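Local coordinates for protein interacting with Hsp90 1 (Saccharomyces cerevisiae, PDB 4CHH) that takes part in pre-rRNA processing, is required for the NOP58-snoRNA interaction, and as a component of the R2TP complex recruits phosphorylated Tel2 to Hsp90 through its N-terminal domain, at residues S30-P34 with C64-V69; V59-V63 with M161-G165; I94-R100 with V112-I117. The contacts are given in a common frame with arbitrary orientation. Residues are numbered along the deposited sequence.

Interaction 1: residues S30-P34 with C64-V69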
# COMPACT_ATOMS: atom_id res chain seq x y z
N SER A 30 12.50 -14.48 0.57
CA SER A 30 11.77 -14.63 -0.68
C SER A 30 11.52 -13.25 -1.30
O SER A 30 11.45 -12.25 -0.58
CB SER A 30 10.44 -15.34 -0.47
OG SER A 30 10.62 -16.73 -0.28
N LYS A 31 11.37 -13.22 -2.62
CA LYS A 31 11.10 -12.00 -3.35
C LYS A 31 9.68 -12.03 -3.91
O LYS A 31 9.21 -13.05 -4.41
CB LYS A 31 12.12 -11.77 -4.48
CG LYS A 31 13.57 -11.62 -4.03
CD LYS A 31 13.96 -10.18 -3.76
CE LYS A 31 15.45 -10.01 -3.69
NZ LYS A 31 15.84 -8.58 -3.71
N ILE A 32 9.00 -10.92 -3.79
CA ILE A 32 7.67 -10.74 -4.35
C ILE A 32 7.82 -9.65 -5.38
O ILE A 32 8.24 -8.55 -5.02
CB ILE A 32 6.61 -10.40 -3.26
CG1 ILE A 32 6.42 -11.55 -2.24
CG2 ILE A 32 5.27 -10.01 -3.93
CD1 ILE A 32 5.48 -11.20 -1.04
N GLU A 33 7.51 -9.94 -6.65
CA GLU A 33 7.57 -8.95 -7.73
C GLU A 33 6.14 -8.41 -7.93
O GLU A 33 5.27 -9.15 -8.39
CB GLU A 33 8.15 -9.56 -9.00
CG GLU A 33 9.56 -10.09 -8.78
CD GLU A 33 10.51 -9.84 -9.93
OE1 GLU A 33 10.43 -10.57 -10.94
OE2 GLU A 33 11.34 -8.91 -9.82
N PRO A 34 5.85 -7.17 -7.49
CA PRO A 34 4.46 -6.68 -7.55
C PRO A 34 3.97 -6.34 -8.96
O PRO A 34 4.75 -5.96 -9.82
CB PRO A 34 4.49 -5.42 -6.67
CG PRO A 34 5.80 -5.45 -5.95
CD PRO A 34 6.73 -6.18 -6.85
N CYS A 64 -0.34 -2.11 -5.49
CA CYS A 64 0.04 -3.14 -6.42
C CYS A 64 -0.31 -4.50 -5.85
O CYS A 64 -0.79 -4.57 -4.72
CB CYS A 64 1.53 -3.01 -6.73
SG CYS A 64 2.59 -2.93 -5.25
N HIS A 65 -0.14 -5.57 -6.62
CA HIS A 65 -0.56 -6.87 -6.11
C HIS A 65 0.32 -8.03 -6.56
O HIS A 65 1.16 -7.90 -7.45
CB HIS A 65 -2.04 -7.16 -6.48
CG HIS A 65 -2.29 -7.23 -7.95
ND1 HIS A 65 -2.26 -8.44 -8.63
CD2 HIS A 65 -2.56 -6.24 -8.83
CE1 HIS A 65 -2.49 -8.14 -9.90
NE2 HIS A 65 -2.69 -6.84 -10.07
N SER A 66 0.15 -9.16 -5.87
CA SER A 66 0.80 -10.43 -6.15
C SER A 66 -0.00 -11.57 -5.51
O SER A 66 -0.53 -11.40 -4.41
CB SER A 66 2.23 -10.45 -5.63
OG SER A 66 2.80 -11.75 -5.70
N PRO A 67 -0.06 -12.76 -6.15
CA PRO A 67 -0.75 -13.89 -5.52
C PRO A 67 0.02 -14.45 -4.31
O PRO A 67 -0.51 -15.28 -3.56
CB PRO A 67 -0.85 -14.91 -6.66
CG PRO A 67 0.39 -14.63 -7.48
CD PRO A 67 0.50 -13.14 -7.47
N LEU A 68 1.24 -13.94 -4.07
CA LEU A 68 2.14 -14.37 -2.99
C LEU A 68 1.87 -13.68 -1.65
O LEU A 68 2.43 -14.09 -0.62
CB LEU A 68 3.59 -14.08 -3.44
CG LEU A 68 4.37 -15.21 -4.12
CD1 LEU A 68 3.73 -15.66 -5.42
CD2 LEU A 68 5.79 -14.78 -4.40
N VAL A 69 1.07 -12.61 -1.65
CA VAL A 69 0.69 -11.86 -0.46
C VAL A 69 -0.45 -12.63 0.20
O VAL A 69 -1.40 -13.03 -0.50
CB VAL A 69 0.29 -10.37 -0.77
CG1 VAL A 69 -0.14 -9.61 0.49
CG2 VAL A 69 1.39 -9.61 -1.51
O HOH W 1 4.48 -11.59 -7.65

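Interaction 2: residues V59-V63 with M161-G165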
# COMPACT_ATOMS: atom_id res chain seq x y z
N VAL A 59 3.67 12.88 -1.93
CA VAL A 59 3.82 11.48 -1.62
C VAL A 59 3.02 10.68 -2.63
O VAL A 59 1.88 11.04 -2.97
CB VAL A 59 3.41 11.15 -0.14
CG1 VAL A 59 3.30 9.64 0.08
CG2 VAL A 59 4.41 11.75 0.84
N PHE A 60 3.61 9.58 -3.09
CA PHE A 60 2.94 8.64 -3.99
C PHE A 60 2.99 7.26 -3.41
O PHE A 60 4.04 6.80 -2.95
CB PHE A 60 3.55 8.63 -5.38
CG PHE A 60 3.42 9.93 -6.13
CD1 PHE A 60 4.37 10.93 -5.99
CD2 PHE A 60 2.36 10.14 -7.00
CE1 PHE A 60 4.25 12.14 -6.68
CE2 PHE A 60 2.25 11.34 -7.72
CZ PHE A 60 3.19 12.33 -7.54
N ILE A 61 1.86 6.59 -3.45
CA ILE A 61 1.79 5.21 -2.99
C ILE A 61 1.36 4.34 -4.17
O ILE A 61 0.29 4.56 -4.72
CB ILE A 61 0.83 5.02 -1.78
CG1 ILE A 61 1.29 5.82 -0.55
CG2 ILE A 61 0.65 3.51 -1.49
CD1 ILE A 61 0.22 5.99 0.63
N ASN A 62 2.20 3.37 -4.54
CA ASN A 62 1.88 2.42 -5.58
C ASN A 62 1.09 1.24 -5.00
O ASN A 62 1.68 0.40 -4.34
CB ASN A 62 3.18 1.93 -6.28
CG ASN A 62 3.82 3.02 -7.14
OD1 ASN A 62 3.15 3.73 -7.87
ND2 ASN A 62 5.12 3.23 -7.01
N VAL A 63 -0.23 1.19 -5.24
CA VAL A 63 -1.07 0.06 -4.81
C VAL A 63 -0.89 -1.00 -5.88
O VAL A 63 -1.15 -0.76 -7.05
CB VAL A 63 -2.56 0.39 -4.56
CG1 VAL A 63 -3.27 -0.79 -3.91
CG2 VAL A 63 -2.70 1.65 -3.72
N MET A 161 -2.45 6.93 -13.83
CA MET A 161 -1.33 6.03 -14.12
C MET A 161 -1.40 4.76 -13.25
O MET A 161 -1.99 4.79 -12.16
CB MET A 161 0.01 6.77 -13.92
CG MET A 161 0.23 7.33 -12.51
SD MET A 161 1.75 8.30 -12.38
CE MET A 161 1.53 9.04 -10.84
N LYS A 162 -0.80 3.67 -13.72
CA LYS A 162 -0.75 2.40 -13.00
C LYS A 162 0.29 2.44 -11.84
O LYS A 162 0.10 1.79 -10.82
CB LYS A 162 -0.43 1.24 -13.96
CG LYS A 162 -1.64 0.82 -14.81
CD LYS A 162 -1.33 -0.40 -15.68
N LYS A 163 1.36 3.22 -12.01
CA LYS A 163 2.42 3.35 -11.00
C LYS A 163 3.19 4.65 -11.20
O LYS A 163 3.18 5.22 -12.29
CB LYS A 163 3.41 2.13 -11.04
CG LYS A 163 4.21 2.05 -12.36
CD LYS A 163 5.27 0.95 -12.38
CE LYS A 163 5.81 0.71 -13.79
NZ LYS A 163 6.28 1.96 -14.45
N LYS A 164 3.84 5.11 -10.14
CA LYS A 164 4.75 6.24 -10.13
C LYS A 164 6.15 5.68 -10.15
O LYS A 164 6.46 4.81 -9.35
CB LYS A 164 4.52 7.14 -8.89
CG LYS A 164 5.48 8.32 -8.79
CD LYS A 164 5.17 9.42 -9.82
CE LYS A 164 6.17 10.54 -9.76
NZ LYS A 164 5.68 11.71 -10.53
N GLY A 165 6.96 6.15 -11.11
CA GLY A 165 8.33 5.71 -11.26
C GLY A 165 8.50 4.57 -12.25
O GLY A 165 7.54 4.17 -12.93
O HOH W 2 0.74 0.28 -8.69

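Interaction 3: residues I94-R100 with V112-I117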
# COMPACT_ATOMS: atom_id res chain seq x y z
N ILE A 94 -1.34 -6.12 3.80
CA ILE A 94 -0.51 -5.25 2.97
C ILE A 94 0.96 -5.47 3.31
O ILE A 94 1.33 -5.43 4.48
CB ILE A 94 -0.89 -3.73 3.11
CG1 ILE A 94 -2.42 -3.50 2.89
CG2 ILE A 94 -0.04 -2.86 2.13
CD1 ILE A 94 -2.95 -2.27 3.43
N ILE A 95 1.80 -5.65 2.28
CA ILE A 95 3.24 -5.68 2.42
C ILE A 95 3.74 -4.37 1.78
O ILE A 95 3.51 -4.12 0.59
CB ILE A 95 3.90 -6.97 1.85
CG1 ILE A 95 3.39 -8.23 2.63
CG2 ILE A 95 5.45 -6.85 1.99
CD1 ILE A 95 3.63 -9.56 1.97
N THR A 96 4.37 -3.52 2.59
CA THR A 96 4.82 -2.18 2.19
C THR A 96 6.32 -2.15 2.07
O THR A 96 7.03 -2.64 2.94
CB THR A 96 4.32 -1.13 3.20
OG1 THR A 96 2.92 -1.31 3.37
CG2 THR A 96 4.59 0.30 2.77
N SER A 97 6.79 -1.53 1.00
CA SER A 97 8.21 -1.39 0.75
C SER A 97 8.81 -0.29 1.61
O SER A 97 8.08 0.53 2.18
CB SER A 97 8.43 -1.07 -0.73
OG SER A 97 8.02 0.26 -1.04
N CYS A 98 10.14 -0.19 1.63
CA CYS A 98 10.79 0.97 2.21
C CYS A 98 10.50 2.13 1.22
O CYS A 98 10.19 1.86 0.05
CB CYS A 98 12.29 0.71 2.38
SG CYS A 98 13.22 0.76 0.82
N TYR A 99 10.50 3.39 1.68
CA TYR A 99 10.21 4.48 0.76
C TYR A 99 11.40 4.70 -0.17
O TYR A 99 12.53 4.31 0.15
CB TYR A 99 9.81 5.80 1.48
CG TYR A 99 10.90 6.42 2.32
CD1 TYR A 99 11.89 7.21 1.74
CD2 TYR A 99 10.95 6.21 3.70
CE1 TYR A 99 12.94 7.72 2.50
CE2 TYR A 99 11.98 6.74 4.47
CZ TYR A 99 12.96 7.52 3.87
OH TYR A 99 13.97 8.06 4.63
N ARG A 100 11.13 5.30 -1.30
CA ARG A 100 12.20 5.68 -2.20
C ARG A 100 11.96 7.13 -2.65
O ARG A 100 10.87 7.68 -2.39
CB ARG A 100 12.43 4.68 -3.34
CG ARG A 100 11.35 4.52 -4.34
CD ARG A 100 11.61 3.26 -5.15
NE ARG A 100 10.43 2.95 -5.95
CZ ARG A 100 9.43 2.19 -5.53
NH1 ARG A 100 9.50 1.58 -4.35
NH2 ARG A 100 8.39 1.98 -6.31
N VAL A 112 8.01 7.93 -2.40
CA VAL A 112 7.26 6.85 -3.02
C VAL A 112 7.35 5.57 -2.18
O VAL A 112 8.44 5.14 -1.81
CB VAL A 112 7.77 6.61 -4.48
CG1 VAL A 112 6.99 5.49 -5.18
CG2 VAL A 112 7.72 7.89 -5.32
N TRP A 113 6.19 4.95 -1.92
CA TRP A 113 6.07 3.65 -1.26
C TRP A 113 5.29 2.71 -2.13
O TRP A 113 4.38 3.16 -2.84
CB TRP A 113 5.29 3.77 0.08
CG TRP A 113 6.03 4.29 1.26
CD1 TRP A 113 6.59 3.55 2.26
CD2 TRP A 113 6.08 5.66 1.71
NE1 TRP A 113 7.03 4.37 3.27
CE2 TRP A 113 6.73 5.67 2.97
CE3 TRP A 113 5.66 6.89 1.16
CZ2 TRP A 113 6.98 6.85 3.68
CZ3 TRP A 113 5.89 8.06 1.87
CH2 TRP A 113 6.53 8.04 3.12
N ASP A 114 5.56 1.42 -2.04
CA ASP A 114 4.74 0.42 -2.74
C ASP A 114 3.94 -0.31 -1.67
O ASP A 114 4.51 -0.66 -0.64
CB ASP A 114 5.56 -0.57 -3.58
CG ASP A 114 6.52 0.05 -4.58
OD1 ASP A 114 6.16 1.07 -5.21
OD2 ASP A 114 7.65 -0.47 -4.73
N CYS A 115 2.65 -0.50 -1.89
CA CYS A 115 1.77 -1.24 -0.96
C CYS A 115 1.18 -2.40 -1.74
O CYS A 115 0.30 -2.18 -2.58
CB CYS A 115 0.67 -0.32 -0.39
SG CYS A 115 1.24 0.82 0.89
N CYS A 116 1.67 -3.62 -1.50
CA CYS A 116 1.31 -4.82 -2.24
C CYS A 116 0.29 -5.66 -1.49
O CYS A 116 0.49 -6.02 -0.33
CB CYS A 116 2.57 -5.63 -2.56
SG CYS A 116 2.35 -6.86 -3.85
N ILE A 117 -0.80 -5.98 -2.18
CA ILE A 117 -1.88 -6.78 -1.61
C ILE A 117 -2.03 -8.05 -2.44
O ILE A 117 -1.43 -8.15 -3.51
CB ILE A 117 -3.21 -5.97 -1.52
CG1 ILE A 117 -3.74 -5.57 -2.95
CG2 ILE A 117 -3.06 -4.77 -0.57
CD1 ILE A 117 -5.11 -4.88 -3.02

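Interaction 1: residues S30-P34 with C64-V69
The side chain of Ile-32 lies over the Ser-66 to Val-69 turn: CG1 packs on Leu-68 CD2 at 3.9 Å, CD1 comes to 4.4 Å from Val-69 CG2, and CG2 sits 3.5 Å from Ser-66 OG. Two residues on, Pro-34 CB touches Cys-64 SG at 3.4 Å, while Pro-34 CA makes a CA-H...O contact of 3.5 Å with His-65 O. Ser-66 to Val-69 form a type I beta turn, and Ser-66 OG accepts from Leu-68 N (3.1 Å), an ST turn; the Leu-68 side chain lies against Ile-32. Here the two strands of the 29-47/58-66 hairpin have diverged, with Ile-32 pairing instead with Leu-171 and Ser-30 with Val-173, so no direct hydrogen bond crosses. One water fills the gap, donating to Glu-33 O (2.7 Å) and hydrogen-bonded to Ser-66 OG (2.6 Å). Apolar contacts and a single water bridge thus hold the open end of the hairpin together in place of backbone pairing.

Interaction 2: residues V59-V63 with M161-G165
Hydrogen bonds between a side chain and a backbone define this contact. The carboxamide of Asn-62, on strand 58-66, reads both polar backbone groups of Lys-164: Lys-164 N donates to Asn-62 OD1 at 2.7 Å and nearly straight (169°), and Asn-62 ND2 donates to Lys-164 O at 3.1 Å. Asn-62 ND2 also reaches Asp-114 OD1 on the neighbouring strand 109-118, so the amide ties the loop, lying over the sheet face, to two adjacent strands. A water lies 2.7 Å from both Val-63 O and Lys-162 O, within hydrogen-bonding reach of the two carbonyls. Aromatic contacts centre on Phe-60. The aliphatic part of Lys-164 lies across one ring face, with CD 3.9 Å from the centroid and almost on the ring normal, a CH-pi contact; its NZ, 4.4 Å from the centroid and off-centre, adds a cation-pi interaction. Apolar packing is slight: Met-161 CE meets Phe-60 CE2 at 3.9 Å. The segment 161-165, part of the long connection between strands 149-151 and 171-174, has no regular secondary structure of its own. Its attachment is made by alternate side chains, Phe-60 and Asn-62, on one face of an already paired strand: an amide-to-backbone pair and a lysine-covered ring.

Interaction 3: residues I94-R100 with V112-I117
A salt bridge spans this antiparallel beta hairpin of the PIH1 N-terminal domain, strands 95-103 and 109-118: Arg-100 NH2 meets Asp-114 OD1 at 2.6 Å and Arg-100 NH1 meets Asp-114 OD2 at 2.8 Å, a two-pronged pairing. Asn-62 also donates to Asp-114 OD1, linking the pair to strand 58-66. Backbone hydrogen bonds join Ile-95 with Cys-116 in both directions (Ile-95 N to Cys-116 O 2.9 Å, Cys-116 N to Ile-95 O 2.8 Å) and Arg-100 with Val-112 likewise (Arg-100 N to Val-112 O 2.7 Å, Val-112 N to Arg-100 O 2.9 Å). Between these pairs the register slips by one residue. Ser-97 fills the break: its N donates to Asp-114 O, while its OG accepts from Asp-114 N, both at 2.9 Å, and donates to Cys-98 O, so a side-chain hydroxyl stands in for a strand carbonyl. Thr-96 and Cys-115 form the intervening non-hydrogen-bonded pair. Packing surrounds this network. Ile-94 CG2 contacts Cys-115 CB at 3.6 Å and Ile-94 CG1 contacts Ile-117 CG2 at 3.7 Å; Ile-94 and Trp-113 also touch helix 129-147, where Asp-147 accepts from the indole NE1. At the other end the Tyr-99 ring turns its edge to the Trp-113 face in an offset edge-to-face pair, centroids 5.7 Å apart and planes at 62°. Tyr-99 CB lies over the indole, 3.6 Å from the centroid of its five-membered ring.

How the interactions relate
From the N terminus, interaction 1 comes first: strand 29-47 returns through strand 58-66, and 30-34 meets 64-69 where that hairpin opens. Residues 59-63 of the same second strand begin interaction 2, whose partner 161-165 arrives 98 residues later, so interactions 1 and 2 cross along the chain. Within this long excursion the 95-103/109-118 hairpin closes as interaction 3, wholly inside interaction 2 and after interaction 1 in sequence. Strand 109-118 runs parallel to 58-66, with probable hydrogen bonds Asn-62 N to Trp-113 O (2.8 Å) and Cys-64 O to Ile-117 N (2.9 Å). Together the contacts join the two hairpins within one mixed sheet and bring the 161-165 loop onto it.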